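Local coordinates for protein separin (Saccharomyces cerevisiae, PDB 5U1T) that cleaves the cohesin subunit Mcd1/Scc1 at the onset of anaphase as a caspase-like cysteine protease, and is held inactive by securin for most of the cell cycle, at residues A[812-816]-A[842-848]; A[819-823]-A[835-839]; A[839-843]-A[852-856]; A[932-936]-A[1038-1042]; A[1364-1368]-A[1500-1504]. One frame throughout, in Å; residues are numbered along the deposited sequence.

Contact 1 (A[812-816]-A[842-848])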
# COMPACT_ATOMS: atom_id res chain seq x y z
N CYS A 812 -11.95 14.46 -12.89
CA CYS A 812 -11.19 13.38 -13.47
C CYS A 812 -9.91 13.91 -14.07
O CYS A 812 -8.83 13.33 -13.90
CB CYS A 812 -12.02 12.64 -14.52
SG CYS A 812 -13.19 11.47 -13.80
N GLU A 813 -10.03 15.03 -14.77
CA GLU A 813 -8.87 15.68 -15.33
C GLU A 813 -7.89 16.03 -14.22
O GLU A 813 -6.69 15.84 -14.38
CB GLU A 813 -9.25 16.94 -16.10
CG GLU A 813 -9.79 16.66 -17.48
CD GLU A 813 -8.82 15.87 -18.35
OE1 GLU A 813 -9.04 14.66 -18.53
OE2 GLU A 813 -7.86 16.47 -18.87
N PHE A 814 -8.40 16.53 -13.10
CA PHE A 814 -7.53 16.97 -12.02
C PHE A 814 -6.73 15.80 -11.46
O PHE A 814 -5.51 15.86 -11.30
CB PHE A 814 -8.33 17.63 -10.91
CG PHE A 814 -7.48 18.09 -9.76
CD1 PHE A 814 -7.18 17.23 -8.70
CD2 PHE A 814 -6.97 19.38 -9.73
CE1 PHE A 814 -6.38 17.65 -7.63
CE2 PHE A 814 -6.18 19.80 -8.67
CZ PHE A 814 -5.88 18.94 -7.62
N TYR A 815 -7.46 14.72 -11.15
CA TYR A 815 -6.86 13.57 -10.51
C TYR A 815 -5.93 12.84 -11.46
O TYR A 815 -4.83 12.46 -11.07
CB TYR A 815 -7.96 12.67 -9.99
CG TYR A 815 -8.52 13.20 -8.71
CD1 TYR A 815 -7.67 13.52 -7.67
CD2 TYR A 815 -9.87 13.43 -8.55
CE1 TYR A 815 -8.16 14.02 -6.49
CE2 TYR A 815 -10.38 13.94 -7.36
CZ TYR A 815 -9.50 14.24 -6.33
OH TYR A 815 -9.96 14.74 -5.14
N SER A 816 -6.36 12.68 -12.70
CA SER A 816 -5.57 11.96 -13.68
C SER A 816 -4.27 12.70 -13.89
O SER A 816 -3.21 12.09 -14.06
CB SER A 816 -6.33 11.77 -15.00
OG SER A 816 -6.28 12.93 -15.82
N TYR A 842 -8.82 5.64 -19.24
CA TYR A 842 -9.44 6.91 -18.95
C TYR A 842 -9.43 7.81 -20.19
O TYR A 842 -10.38 8.53 -20.44
CB TYR A 842 -8.74 7.61 -17.77
CG TYR A 842 -9.17 9.04 -17.63
CD1 TYR A 842 -10.45 9.36 -17.19
CD2 TYR A 842 -8.31 10.08 -17.98
CE1 TYR A 842 -10.85 10.66 -17.07
CE2 TYR A 842 -8.70 11.38 -17.87
CZ TYR A 842 -9.98 11.66 -17.41
OH TYR A 842 -10.39 12.96 -17.29
N TYR A 843 -8.35 7.75 -20.96
CA TYR A 843 -8.22 8.59 -22.15
C TYR A 843 -9.15 8.08 -23.23
O TYR A 843 -9.57 8.84 -24.09
CB TYR A 843 -6.77 8.65 -22.63
CG TYR A 843 -5.93 9.49 -21.70
CD1 TYR A 843 -6.48 10.63 -21.10
CD2 TYR A 843 -4.62 9.15 -21.37
CE1 TYR A 843 -5.75 11.41 -20.23
CE2 TYR A 843 -3.88 9.94 -20.50
CZ TYR A 843 -4.46 11.07 -19.93
OH TYR A 843 -3.76 11.86 -19.05
N MET A 844 -9.48 6.81 -23.16
CA MET A 844 -10.48 6.24 -24.05
C MET A 844 -11.86 6.78 -23.73
O MET A 844 -12.55 7.27 -24.60
CB MET A 844 -10.48 4.72 -23.96
CG MET A 844 -9.59 4.04 -24.98
SD MET A 844 -9.96 2.26 -25.06
CE MET A 844 -11.72 2.23 -24.63
N ILE A 845 -12.26 6.69 -22.47
CA ILE A 845 -13.53 7.22 -22.00
C ILE A 845 -13.71 8.71 -22.32
O ILE A 845 -14.76 9.13 -22.78
CB ILE A 845 -13.70 6.99 -20.48
CG1 ILE A 845 -13.63 5.51 -20.16
CG2 ILE A 845 -15.01 7.58 -19.96
CD1 ILE A 845 -13.82 5.19 -18.69
N THR A 846 -12.68 9.52 -22.09
CA THR A 846 -12.81 10.95 -22.37
C THR A 846 -12.44 11.26 -23.82
O THR A 846 -12.44 12.42 -24.25
CB THR A 846 -11.93 11.79 -21.44
OG1 THR A 846 -10.60 11.26 -21.45
CG2 THR A 846 -12.46 11.74 -20.03
N GLU A 847 -12.11 10.21 -24.56
CA GLU A 847 -11.88 10.32 -25.99
C GLU A 847 -10.76 11.27 -26.34
O GLU A 847 -10.77 11.84 -27.42
CB GLU A 847 -13.16 10.75 -26.71
CG GLU A 847 -14.24 9.68 -26.73
CD GLU A 847 -15.56 10.19 -27.33
OE1 GLU A 847 -16.56 9.43 -27.29
OE2 GLU A 847 -15.59 11.34 -27.83
N GLN A 848 -9.81 11.45 -25.44
CA GLN A 848 -8.66 12.27 -25.75
C GLN A 848 -7.70 11.43 -26.56
O GLN A 848 -6.71 10.94 -26.04
CB GLN A 848 -8.01 12.79 -24.49
CG GLN A 848 -9.03 13.14 -23.44
CD GLN A 848 -8.43 13.81 -22.25
OE1 GLN A 848 -8.82 13.55 -21.11
NE2 GLN A 848 -7.47 14.70 -22.49
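The ring of Tyr842 reaches across from helix 829-845 and lies against Cys812 and Ser816 of helix 809-825, the two neighbouring arms of an antiparallel helical hairpin. Cys812 CB comes within 3.4 Å of Tyr842 CE1, its sulfur SG sits obliquely 5.3 Å from the centre of that ring, and Ser816 OG lies 3.5 Å from Tyr842 CE2. Small Cys and Ser residues, one helical turn apart, suit the spot because a bulky ring fills the space between the helices. A tyrosine is apt here, since its flat body packs while its hydroxyl reaches the carboxylate of Glu813. The neighbouring residues Phe814 and Tyr815 face securin: the ring of Phe814 meets an aromatic side chain of securin with the planes at about 90°, and Tyr815 OH is hydrogen-bonded to an acidic side chain there. Helix 829-845 closes in a Schellman motif. Glu847 takes a positive phi of 59°, so that Gln848 N makes a weak 2.9 Å hydrogen bond to Tyr843 O, and Gln848 then occupies the N-cap position of helix 849-863. Outside the pair, Glu847 forms a salt bridge with Lys1507. The tightest link across the contact is the hydrogen bond from Tyr842 OH to Glu813 OE1, at 2.5 Å and near the plane of the ring.

Contact 2 (A[819-823]-A[835-839])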
# COMPACT_ATOMS: atom_id res chain seq x y z
N LEU A 819 -2.08 12.01 -10.80
CA LEU A 819 -1.56 10.65 -10.81
C LEU A 819 -0.45 10.53 -11.83
O LEU A 819 0.60 9.95 -11.55
CB LEU A 819 -2.68 9.65 -11.11
CG LEU A 819 -2.31 8.32 -11.76
CD1 LEU A 819 -1.48 7.50 -10.83
CD2 LEU A 819 -3.56 7.57 -12.14
N SER A 820 -0.69 11.07 -13.01
CA SER A 820 0.26 11.00 -14.10
C SER A 820 1.62 11.54 -13.67
O SER A 820 2.67 10.93 -13.91
CB SER A 820 -0.27 11.78 -15.30
OG SER A 820 0.41 11.45 -16.48
N ARG A 821 1.57 12.69 -12.99
CA ARG A 821 2.74 13.38 -12.48
C ARG A 821 3.58 12.47 -11.59
O ARG A 821 4.79 12.31 -11.80
CB ARG A 821 2.28 14.62 -11.70
CG ARG A 821 3.34 15.67 -11.46
CD ARG A 821 2.84 16.71 -10.48
NE ARG A 821 3.19 16.38 -9.10
CZ ARG A 821 2.43 16.66 -8.05
NH1 ARG A 821 1.26 17.26 -8.23
NH2 ARG A 821 2.82 16.34 -6.82
N ILE A 822 2.92 11.88 -10.59
CA ILE A 822 3.55 10.97 -9.66
C ILE A 822 4.20 9.77 -10.37
O ILE A 822 5.36 9.46 -10.12
CB ILE A 822 2.53 10.48 -8.62
CG1 ILE A 822 2.47 11.44 -7.44
CG2 ILE A 822 2.91 9.13 -8.09
CD1 ILE A 822 1.86 12.79 -7.74
N ILE A 823 3.46 9.09 -11.22
CA ILE A 823 3.97 7.95 -11.94
C ILE A 823 5.33 8.20 -12.51
O ILE A 823 6.23 7.40 -12.39
CB ILE A 823 3.12 7.68 -13.16
CG1 ILE A 823 1.75 7.21 -12.75
CG2 ILE A 823 3.75 6.63 -14.03
CD1 ILE A 823 0.86 7.03 -13.94
N CYS A 835 -0.78 1.88 -13.61
CA CYS A 835 -1.26 3.25 -13.72
C CYS A 835 -1.42 3.65 -15.18
O CYS A 835 -2.39 4.30 -15.55
CB CYS A 835 -0.33 4.22 -13.02
SG CYS A 835 -0.43 4.19 -11.24
N LEU A 836 -0.46 3.27 -16.02
CA LEU A 836 -0.56 3.58 -17.43
C LEU A 836 -1.73 2.84 -18.09
O LEU A 836 -2.32 3.36 -19.04
CB LEU A 836 0.75 3.24 -18.15
CG LEU A 836 1.88 4.24 -17.89
CD1 LEU A 836 3.18 3.76 -18.55
CD2 LEU A 836 1.48 5.62 -18.38
N HIS A 837 -2.05 1.65 -17.59
CA HIS A 837 -3.16 0.87 -18.11
C HIS A 837 -4.45 1.56 -17.77
O HIS A 837 -5.35 1.62 -18.60
CB HIS A 837 -3.15 -0.55 -17.54
CG HIS A 837 -4.42 -1.33 -17.79
ND1 HIS A 837 -4.73 -1.87 -19.02
CD2 HIS A 837 -5.42 -1.69 -16.95
CE1 HIS A 837 -5.88 -2.52 -18.93
NE2 HIS A 837 -6.31 -2.44 -17.68
N PHE A 838 -4.53 2.07 -16.55
CA PHE A 838 -5.69 2.81 -16.08
C PHE A 838 -5.87 4.13 -16.82
O PHE A 838 -6.96 4.43 -17.30
CB PHE A 838 -5.57 3.08 -14.59
CG PHE A 838 -6.74 3.80 -14.02
CD1 PHE A 838 -7.86 3.10 -13.60
CD2 PHE A 838 -6.74 5.18 -13.92
CE1 PHE A 838 -8.95 3.76 -13.08
CE2 PHE A 838 -7.83 5.85 -13.41
CZ PHE A 838 -8.93 5.14 -12.99
N LEU A 839 -4.81 4.93 -16.92
CA LEU A 839 -4.90 6.21 -17.58
C LEU A 839 -5.32 6.02 -19.04
O LEU A 839 -6.07 6.82 -19.62
CB LEU A 839 -3.58 6.98 -17.48
CG LEU A 839 -3.35 7.65 -16.12
CD1 LEU A 839 -2.00 8.26 -16.06
CD2 LEU A 839 -4.39 8.72 -15.88
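Apolar packing makes up nearly all of this buried contact. Leu819 and Ile823, one turn apart on their helix, face Cys835 and Leu839, likewise one turn apart on theirs. Leu819 CD1 touches Cys835 SG at 3.5 Å, while Leu819 CD2 lies 4.0 Å from Leu839 CG and 4.4 Å from Phe838 CD2. Leu839 CD1 meets Ile823 CD1 at 3.8 Å. Branched Leu and Ile reach across axes 10.8 Å apart, and the compact, weakly polar Cys835 fits between them without needing a polar partner. At the margin Ser820 offers its CB carbon to Leu839 CD1 at 4.0 Å.

The two segments share no hydrogen bonds; backbone bonds such as Ile823 N to Leu819 O at 3.0 Å and Leu839 N to Cys835 O at 2.9 Å run within each helix and occupy polar groups there, so the facing surfaces can be apolar. Partners outside the pair extend the packing: Phe838 stacks on Phe797 of helix 782-805, Leu836 packs on Ala859 of helix 849-863, and Ile822 touches an apolar side chain of securin.

With their short segments running at 154°, helices 809-825 and 829-845 form an antiparallel helical hairpin, joined by a short turn, within the helical region of separase.

Contact 3 (A[839-843]-A[852-856])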
# COMPACT_ATOMS: atom_id res chain seq x y z
N LEU A 839 -4.81 4.93 -16.92
CA LEU A 839 -4.90 6.21 -17.58
C LEU A 839 -5.32 6.02 -19.04
O LEU A 839 -6.07 6.82 -19.62
CB LEU A 839 -3.58 6.98 -17.48
CG LEU A 839 -3.35 7.65 -16.12
CD1 LEU A 839 -2.00 8.26 -16.06
CD2 LEU A 839 -4.39 8.72 -15.88
N HIS A 840 -4.85 4.93 -19.62
CA HIS A 840 -5.17 4.67 -21.00
C HIS A 840 -6.67 4.45 -21.17
O HIS A 840 -7.28 5.02 -22.07
CB HIS A 840 -4.40 3.48 -21.52
CG HIS A 840 -4.88 3.00 -22.85
ND1 HIS A 840 -5.76 1.96 -22.99
CD2 HIS A 840 -4.62 3.45 -24.10
CE1 HIS A 840 -6.01 1.76 -24.27
NE2 HIS A 840 -5.32 2.66 -24.96
N ARG A 841 -7.26 3.63 -20.30
CA ARG A 841 -8.71 3.46 -20.30
C ARG A 841 -9.40 4.81 -20.09
O ARG A 841 -10.42 5.11 -20.71
CB ARG A 841 -9.15 2.47 -19.21
CG ARG A 841 -10.68 2.38 -19.00
CD ARG A 841 -11.02 1.44 -17.83
NE ARG A 841 -12.40 1.55 -17.32
CZ ARG A 841 -13.46 0.93 -17.85
NH1 ARG A 841 -14.66 1.11 -17.30
NH2 ARG A 841 -13.34 0.14 -18.93
N TYR A 842 -8.82 5.64 -19.24
CA TYR A 842 -9.44 6.91 -18.95
C TYR A 842 -9.43 7.81 -20.19
O TYR A 842 -10.38 8.53 -20.44
CB TYR A 842 -8.74 7.61 -17.77
CG TYR A 842 -9.17 9.04 -17.63
CD1 TYR A 842 -10.45 9.36 -17.19
CD2 TYR A 842 -8.31 10.08 -17.98
CE1 TYR A 842 -10.85 10.66 -17.07
CE2 TYR A 842 -8.70 11.38 -17.87
CZ TYR A 842 -9.98 11.66 -17.41
OH TYR A 842 -10.39 12.96 -17.29
N TYR A 843 -8.35 7.75 -20.96
CA TYR A 843 -8.22 8.59 -22.15
C TYR A 843 -9.15 8.08 -23.23
O TYR A 843 -9.57 8.84 -24.09
CB TYR A 843 -6.77 8.65 -22.63
CG TYR A 843 -5.93 9.49 -21.70
CD1 TYR A 843 -6.48 10.63 -21.10
CD2 TYR A 843 -4.62 9.15 -21.37
CE1 TYR A 843 -5.75 11.41 -20.23
CE2 TYR A 843 -3.88 9.94 -20.50
CZ TYR A 843 -4.46 11.07 -19.93
OH TYR A 843 -3.76 11.86 -19.05
N GLN A 852 -4.39 8.93 -25.52
CA GLN A 852 -4.78 7.53 -25.63
C GLN A 852 -3.73 6.69 -26.39
O GLN A 852 -3.39 5.57 -25.97
CB GLN A 852 -6.13 7.47 -26.33
CG GLN A 852 -6.77 6.15 -26.33
CD GLN A 852 -8.03 6.15 -27.17
OE1 GLN A 852 -8.38 5.14 -27.79
NE2 GLN A 852 -8.73 7.29 -27.20
N ASN A 853 -3.24 7.22 -27.50
CA ASN A 853 -2.16 6.59 -28.26
C ASN A 853 -0.85 6.58 -27.50
O ASN A 853 -0.16 5.57 -27.46
CB ASN A 853 -1.95 7.30 -29.59
CG ASN A 853 -3.13 7.16 -30.50
OD1 ASN A 853 -3.85 6.15 -30.44
ND2 ASN A 853 -3.36 8.18 -31.33
N ILE A 854 -0.50 7.73 -26.93
CA ILE A 854 0.74 7.86 -26.21
C ILE A 854 0.78 6.93 -25.00
O ILE A 854 1.81 6.32 -24.74
CB ILE A 854 0.98 9.31 -25.75
CG1 ILE A 854 1.51 10.15 -26.93
CG2 ILE A 854 1.94 9.35 -24.57
CD1 ILE A 854 1.46 11.65 -26.69
N THR A 855 -0.33 6.81 -24.27
CA THR A 855 -0.26 6.01 -23.05
C THR A 855 -0.45 4.53 -23.33
O THR A 855 -0.08 3.69 -22.50
CB THR A 855 -1.27 6.45 -21.98
OG1 THR A 855 -2.58 6.29 -22.49
CG2 THR A 855 -1.05 7.90 -21.61
N LEU A 856 -1.00 4.19 -24.49
CA LEU A 856 -1.02 2.79 -24.90
C LEU A 856 0.41 2.34 -25.24
O LEU A 856 0.82 1.23 -24.90
CB LEU A 856 -1.94 2.55 -26.10
CG LEU A 856 -1.90 1.12 -26.66
CD1 LEU A 856 -2.34 0.08 -25.64
CD2 LEU A 856 -2.73 1.01 -27.91
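Leu839 opens the first segment but turns mostly toward helix 809-825, where it packs on Ser816 and Ile823. His840 does the main work. Its CD2 comes within 3.1 Å of Gln852 O near the ring plane, while Leu856 CD1 lies over one ring face in a CH-pi contact, 4.3 Å from the centre and 22° off the normal. The CB of His840 also meets Thr855 OG1 at 3.5 Å. Farther along, Tyr842 turns to Cys812 and Ser816, and Tyr843 follows, its CE2 3.7 Å from Thr855 CG2 and its CB 3.9 Å from Gln852 CB. Here the helices almost meet at the turn: the CA atoms of Tyr843 and Gln852 are 5.0 Å apart. The axes, antiparallel at 162°, approach to 8.6 Å, a close spacing that the modest size of Thr855 suits. This is the second hairpin, helices 829-845 and 849-863. Thr855 OG1 bonds to Leu851 O in its own helix, and the segments meet by van der Waals and CH-pi contacts, without mutual hydrogen bonds, although most touching residues are polar.

Contact 4 (A[932-936]-A[1038-1042])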
# COMPACT_ATOMS: atom_id res chain seq x y z
N ILE A 932 -26.79 -5.56 -16.99
CA ILE A 932 -26.50 -4.47 -17.92
C ILE A 932 -25.97 -5.01 -19.23
O ILE A 932 -26.35 -4.55 -20.30
CB ILE A 932 -25.48 -3.48 -17.31
CG1 ILE A 932 -26.21 -2.57 -16.35
CG2 ILE A 932 -24.84 -2.61 -18.38
CD1 ILE A 932 -27.38 -1.90 -17.05
N ASN A 933 -25.09 -5.99 -19.15
CA ASN A 933 -24.59 -6.60 -20.35
C ASN A 933 -25.68 -7.35 -21.09
O ASN A 933 -25.72 -7.34 -22.32
CB ASN A 933 -23.44 -7.54 -20.02
CG ASN A 933 -22.14 -6.81 -19.85
OD1 ASN A 933 -22.11 -5.58 -19.84
ND2 ASN A 933 -21.06 -7.57 -19.71
N ARG A 934 -26.56 -8.00 -20.34
CA ARG A 934 -27.63 -8.81 -20.91
C ARG A 934 -28.56 -7.93 -21.72
O ARG A 934 -28.87 -8.24 -22.87
CB ARG A 934 -28.38 -9.55 -19.80
CG ARG A 934 -29.59 -10.31 -20.27
CD ARG A 934 -30.06 -11.25 -19.19
NE ARG A 934 -29.02 -12.21 -18.89
CZ ARG A 934 -28.80 -12.73 -17.68
NH1 ARG A 934 -27.81 -13.60 -17.49
NH2 ARG A 934 -29.58 -12.38 -16.66
N VAL A 935 -28.99 -6.83 -21.12
CA VAL A 935 -29.78 -5.80 -21.79
C VAL A 935 -29.18 -5.43 -23.13
O VAL A 935 -29.86 -5.53 -24.14
CB VAL A 935 -29.91 -4.52 -20.93
CG1 VAL A 935 -30.37 -3.35 -21.79
CG2 VAL A 935 -30.88 -4.76 -19.78
N HIS A 936 -27.92 -5.04 -23.16
CA HIS A 936 -27.29 -4.68 -24.43
C HIS A 936 -27.20 -5.86 -25.40
O HIS A 936 -27.39 -5.71 -26.60
CB HIS A 936 -25.90 -4.07 -24.20
CG HIS A 936 -25.94 -2.78 -23.43
ND1 HIS A 936 -26.19 -1.57 -24.03
CD2 HIS A 936 -25.78 -2.52 -22.11
CE1 HIS A 936 -26.17 -0.61 -23.12
NE2 HIS A 936 -25.93 -1.17 -21.94
N GLU A 1038 -24.29 5.27 -18.63
CA GLU A 1038 -25.12 4.09 -18.82
C GLU A 1038 -26.60 4.42 -18.57
O GLU A 1038 -27.49 3.86 -19.21
CB GLU A 1038 -24.67 2.95 -17.90
CG GLU A 1038 -25.44 1.64 -18.11
CD GLU A 1038 -25.29 1.09 -19.54
OE1 GLU A 1038 -24.26 1.38 -20.18
OE2 GLU A 1038 -26.19 0.37 -20.02
N LEU A 1039 -26.84 5.33 -17.62
CA LEU A 1039 -28.20 5.76 -17.31
C LEU A 1039 -28.77 6.46 -18.53
O LEU A 1039 -29.95 6.43 -18.77
CB LEU A 1039 -28.23 6.69 -16.10
CG LEU A 1039 -29.60 7.24 -15.70
CD1 LEU A 1039 -30.55 6.14 -15.26
CD2 LEU A 1039 -29.48 8.33 -14.62
N SER A 1040 -27.89 7.08 -19.29
CA SER A 1040 -28.25 7.79 -20.50
C SER A 1040 -28.69 6.82 -21.60
O SER A 1040 -29.77 6.98 -22.20
CB SER A 1040 -27.05 8.63 -20.93
OG SER A 1040 -27.15 9.04 -22.28
N LYS A 1041 -27.86 5.81 -21.84
CA LYS A 1041 -28.13 4.78 -22.83
C LYS A 1041 -29.33 3.90 -22.48
O LYS A 1041 -30.09 3.51 -23.36
CB LYS A 1041 -26.89 3.91 -23.01
CG LYS A 1041 -25.71 4.68 -23.54
CD LYS A 1041 -24.65 3.76 -24.10
CE LYS A 1041 -24.43 2.56 -23.18
NZ LYS A 1041 -23.86 1.38 -23.94
N ILE A 1042 -29.52 3.63 -21.21
CA ILE A 1042 -30.65 2.85 -20.79
C ILE A 1042 -31.93 3.65 -20.98
O ILE A 1042 -32.96 3.11 -21.25
CB ILE A 1042 -30.50 2.42 -19.33
CG1 ILE A 1042 -29.44 1.36 -19.22
CG2 ILE A 1042 -31.79 1.83 -18.81
CD1 ILE A 1042 -29.75 0.16 -20.05
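This is a mixed polar and apolar contact between two helices far apart in sequence, 927-946 and 1036-1054; it is only partly buried and forms one side of a three-helix packing completed by helix 1012-1028. The short segments run in roughly the same direction, 37° apart, with axes 12.1 Å from each other at closest approach, so long side chains must bridge the gap. The polar bridge is His936 NE2 to Glu1038 OE2, a very short hydrogen bond of 2.5 Å with the carboxylate oxygen near the plane of the imidazole. Glutamate suits the place because it is long enough to reach the ring from the other helix. Lys1041, one turn beyond it, adds charge: its NZ lies 3.8 Å from Glu1038 OE1, a long salt bridge, and 3.2 Å from His936 CE1. Beside this polar group is a hydrophobic patch, in which Ile1042 CD1 touches Val935 CG1 at 4.0 Å and Ile932 CD1 at 4.3 Å. These branched residues fill the interior side, where Val935 and Ile1042 also pack on Leu1026 of helix 1012-1028. Out of reach of 1038-1042, Arg934 forms salt bridges with Asp916 and Asp919. Away from the probable catalytic Cys1497, the pair is structural: an interhelical His-carboxylate hydrogen bond beside the apolar core of a local three-helix packing.

Contact 5 (A[1364-1368]-A[1500-1504])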
# COMPACT_ATOMS: atom_id res chain seq x y z
N SER A 1364 -26.37 18.32 -22.84
CA SER A 1364 -24.98 18.74 -22.97
C SER A 1364 -24.40 18.38 -24.36
O SER A 1364 -23.61 19.14 -24.92
CB SER A 1364 -24.11 18.14 -21.84
OG SER A 1364 -23.96 16.72 -21.92
N SER A 1365 -24.82 17.25 -24.92
CA SER A 1365 -24.30 16.87 -26.22
C SER A 1365 -24.77 17.82 -27.32
O SER A 1365 -24.11 17.95 -28.35
CB SER A 1365 -24.69 15.44 -26.57
OG SER A 1365 -26.07 15.35 -26.87
N CYS A 1366 -25.90 18.49 -27.09
CA CYS A 1366 -26.46 19.38 -28.11
C CYS A 1366 -26.21 20.86 -27.85
O CYS A 1366 -26.57 21.71 -28.66
CB CYS A 1366 -27.96 19.14 -28.25
SG CYS A 1366 -28.43 17.51 -28.85
N HIS A 1367 -25.60 21.18 -26.71
CA HIS A 1367 -25.38 22.56 -26.33
C HIS A 1367 -24.64 23.43 -27.35
O HIS A 1367 -25.00 24.59 -27.56
CB HIS A 1367 -24.61 22.60 -25.03
CG HIS A 1367 -23.93 23.90 -24.78
ND1 HIS A 1367 -24.52 24.93 -24.09
CD2 HIS A 1367 -22.71 24.35 -25.16
CE1 HIS A 1367 -23.69 25.96 -24.03
NE2 HIS A 1367 -22.58 25.63 -24.67
N LEU A 1368 -23.59 22.88 -27.97
CA LEU A 1368 -22.76 23.67 -28.87
C LEU A 1368 -23.51 24.22 -30.07
O LEU A 1368 -23.14 25.28 -30.57
CB LEU A 1368 -21.56 22.85 -29.38
CG LEU A 1368 -21.77 21.62 -30.28
CD1 LEU A 1368 -20.48 21.28 -31.06
CD2 LEU A 1368 -22.24 20.42 -29.47
N ALA A 1500 -20.20 31.18 -22.57
CA ALA A 1500 -21.12 30.04 -22.58
C ALA A 1500 -20.53 28.81 -23.27
O ALA A 1500 -21.23 27.82 -23.49
CB ALA A 1500 -22.42 30.42 -23.25
N ALA A 1501 -19.25 28.85 -23.62
CA ALA A 1501 -18.63 27.69 -24.25
C ALA A 1501 -18.44 26.59 -23.23
O ALA A 1501 -18.53 26.83 -22.02
CB ALA A 1501 -17.31 28.06 -24.89
N MET A 1502 -18.22 25.37 -23.72
CA MET A 1502 -18.02 24.21 -22.87
C MET A 1502 -16.93 23.32 -23.42
O MET A 1502 -16.94 22.98 -24.61
CB MET A 1502 -19.31 23.42 -22.72
CG MET A 1502 -20.35 24.14 -21.91
SD MET A 1502 -21.20 23.09 -20.73
CE MET A 1502 -22.47 22.39 -21.76
N LYS A 1503 -15.97 22.94 -22.57
CA LYS A 1503 -14.96 21.96 -22.95
C LYS A 1503 -15.57 20.56 -22.91
O LYS A 1503 -16.17 20.18 -21.92
CB LYS A 1503 -13.74 22.06 -22.04
CG LYS A 1503 -12.93 23.36 -22.16
CD LYS A 1503 -11.71 23.39 -21.18
CE LYS A 1503 -10.83 24.66 -21.26
NZ LYS A 1503 -9.65 24.71 -20.28
N TYR A 1504 -15.42 19.80 -23.99
CA TYR A 1504 -16.03 18.48 -24.09
C TYR A 1504 -15.06 17.31 -23.84
O TYR A 1504 -13.92 17.31 -24.33
CB TYR A 1504 -16.66 18.31 -25.47
CG TYR A 1504 -18.03 18.93 -25.66
CD1 TYR A 1504 -18.18 20.24 -26.11
CD2 TYR A 1504 -19.18 18.19 -25.41
CE1 TYR A 1504 -19.44 20.81 -26.29
CE2 TYR A 1504 -20.44 18.73 -25.60
CZ TYR A 1504 -20.57 20.04 -26.04
OH TYR A 1504 -21.84 20.58 -26.24
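Tyr1504 OH donates a 2.6 Å hydrogen bond to the carbonyl oxygen Ser1364 O, the firmest link between these two loops of the caspase-like protease domain (peptidase family C50, clan CD). A weak bond of 3.4 Å runs from Leu1368 N to the same Tyr1504 OH, so a single hydroxyl serves two backbone groups. His1367 NE2 gives a weak 2.8 Å hydrogen bond to Ala1500 O, while its other ring nitrogen, ND1, is bonded to Tyr1588 OH. The packing follows. Met1502 CE sits over the face of the His1367 ring, 3.9 Å from its centre, in a CH-pi contact that suits a flexible thioether, and Leu1368 CD2 rests 3.8 Å from Tyr1504 CZ. Ser1364 points its hydroxyl to Glu1509. The loop 1500-1504 follows strand 1492-1494 and Cys1497, the active-site residue by similarity, whose side chain lies about 8 Å from that of Ala1501. One strong and two weak bonds, each pairing a side chain with backbone, thus join the loops without strand pairing between them.

Contacts 1, 2 and 3 form one buried cluster, all using helix 829-845: contacts 1 and 2 join it to helix 809-825, and contact 3 to helix 849-863. Contact 2 is almost wholly apolar, contact 1 adds a tyrosine-carboxylate hydrogen bond near the far end of its hairpin, and contact 3 packs mostly polar side chains, with a CH-pi contact. Contacts 4 and 5 are only partly buried and bring together segments more than 100 residues apart. Contact 4 still joins helices, by a His-carboxylate bond beside an apolar patch, whereas contact 5 joins protease-domain loops largely through side chains bonded to backbone groups. Contacts 1 and 5 approach without touching, nearest atoms about 5 Å apart, where the helical region nears the protease domain.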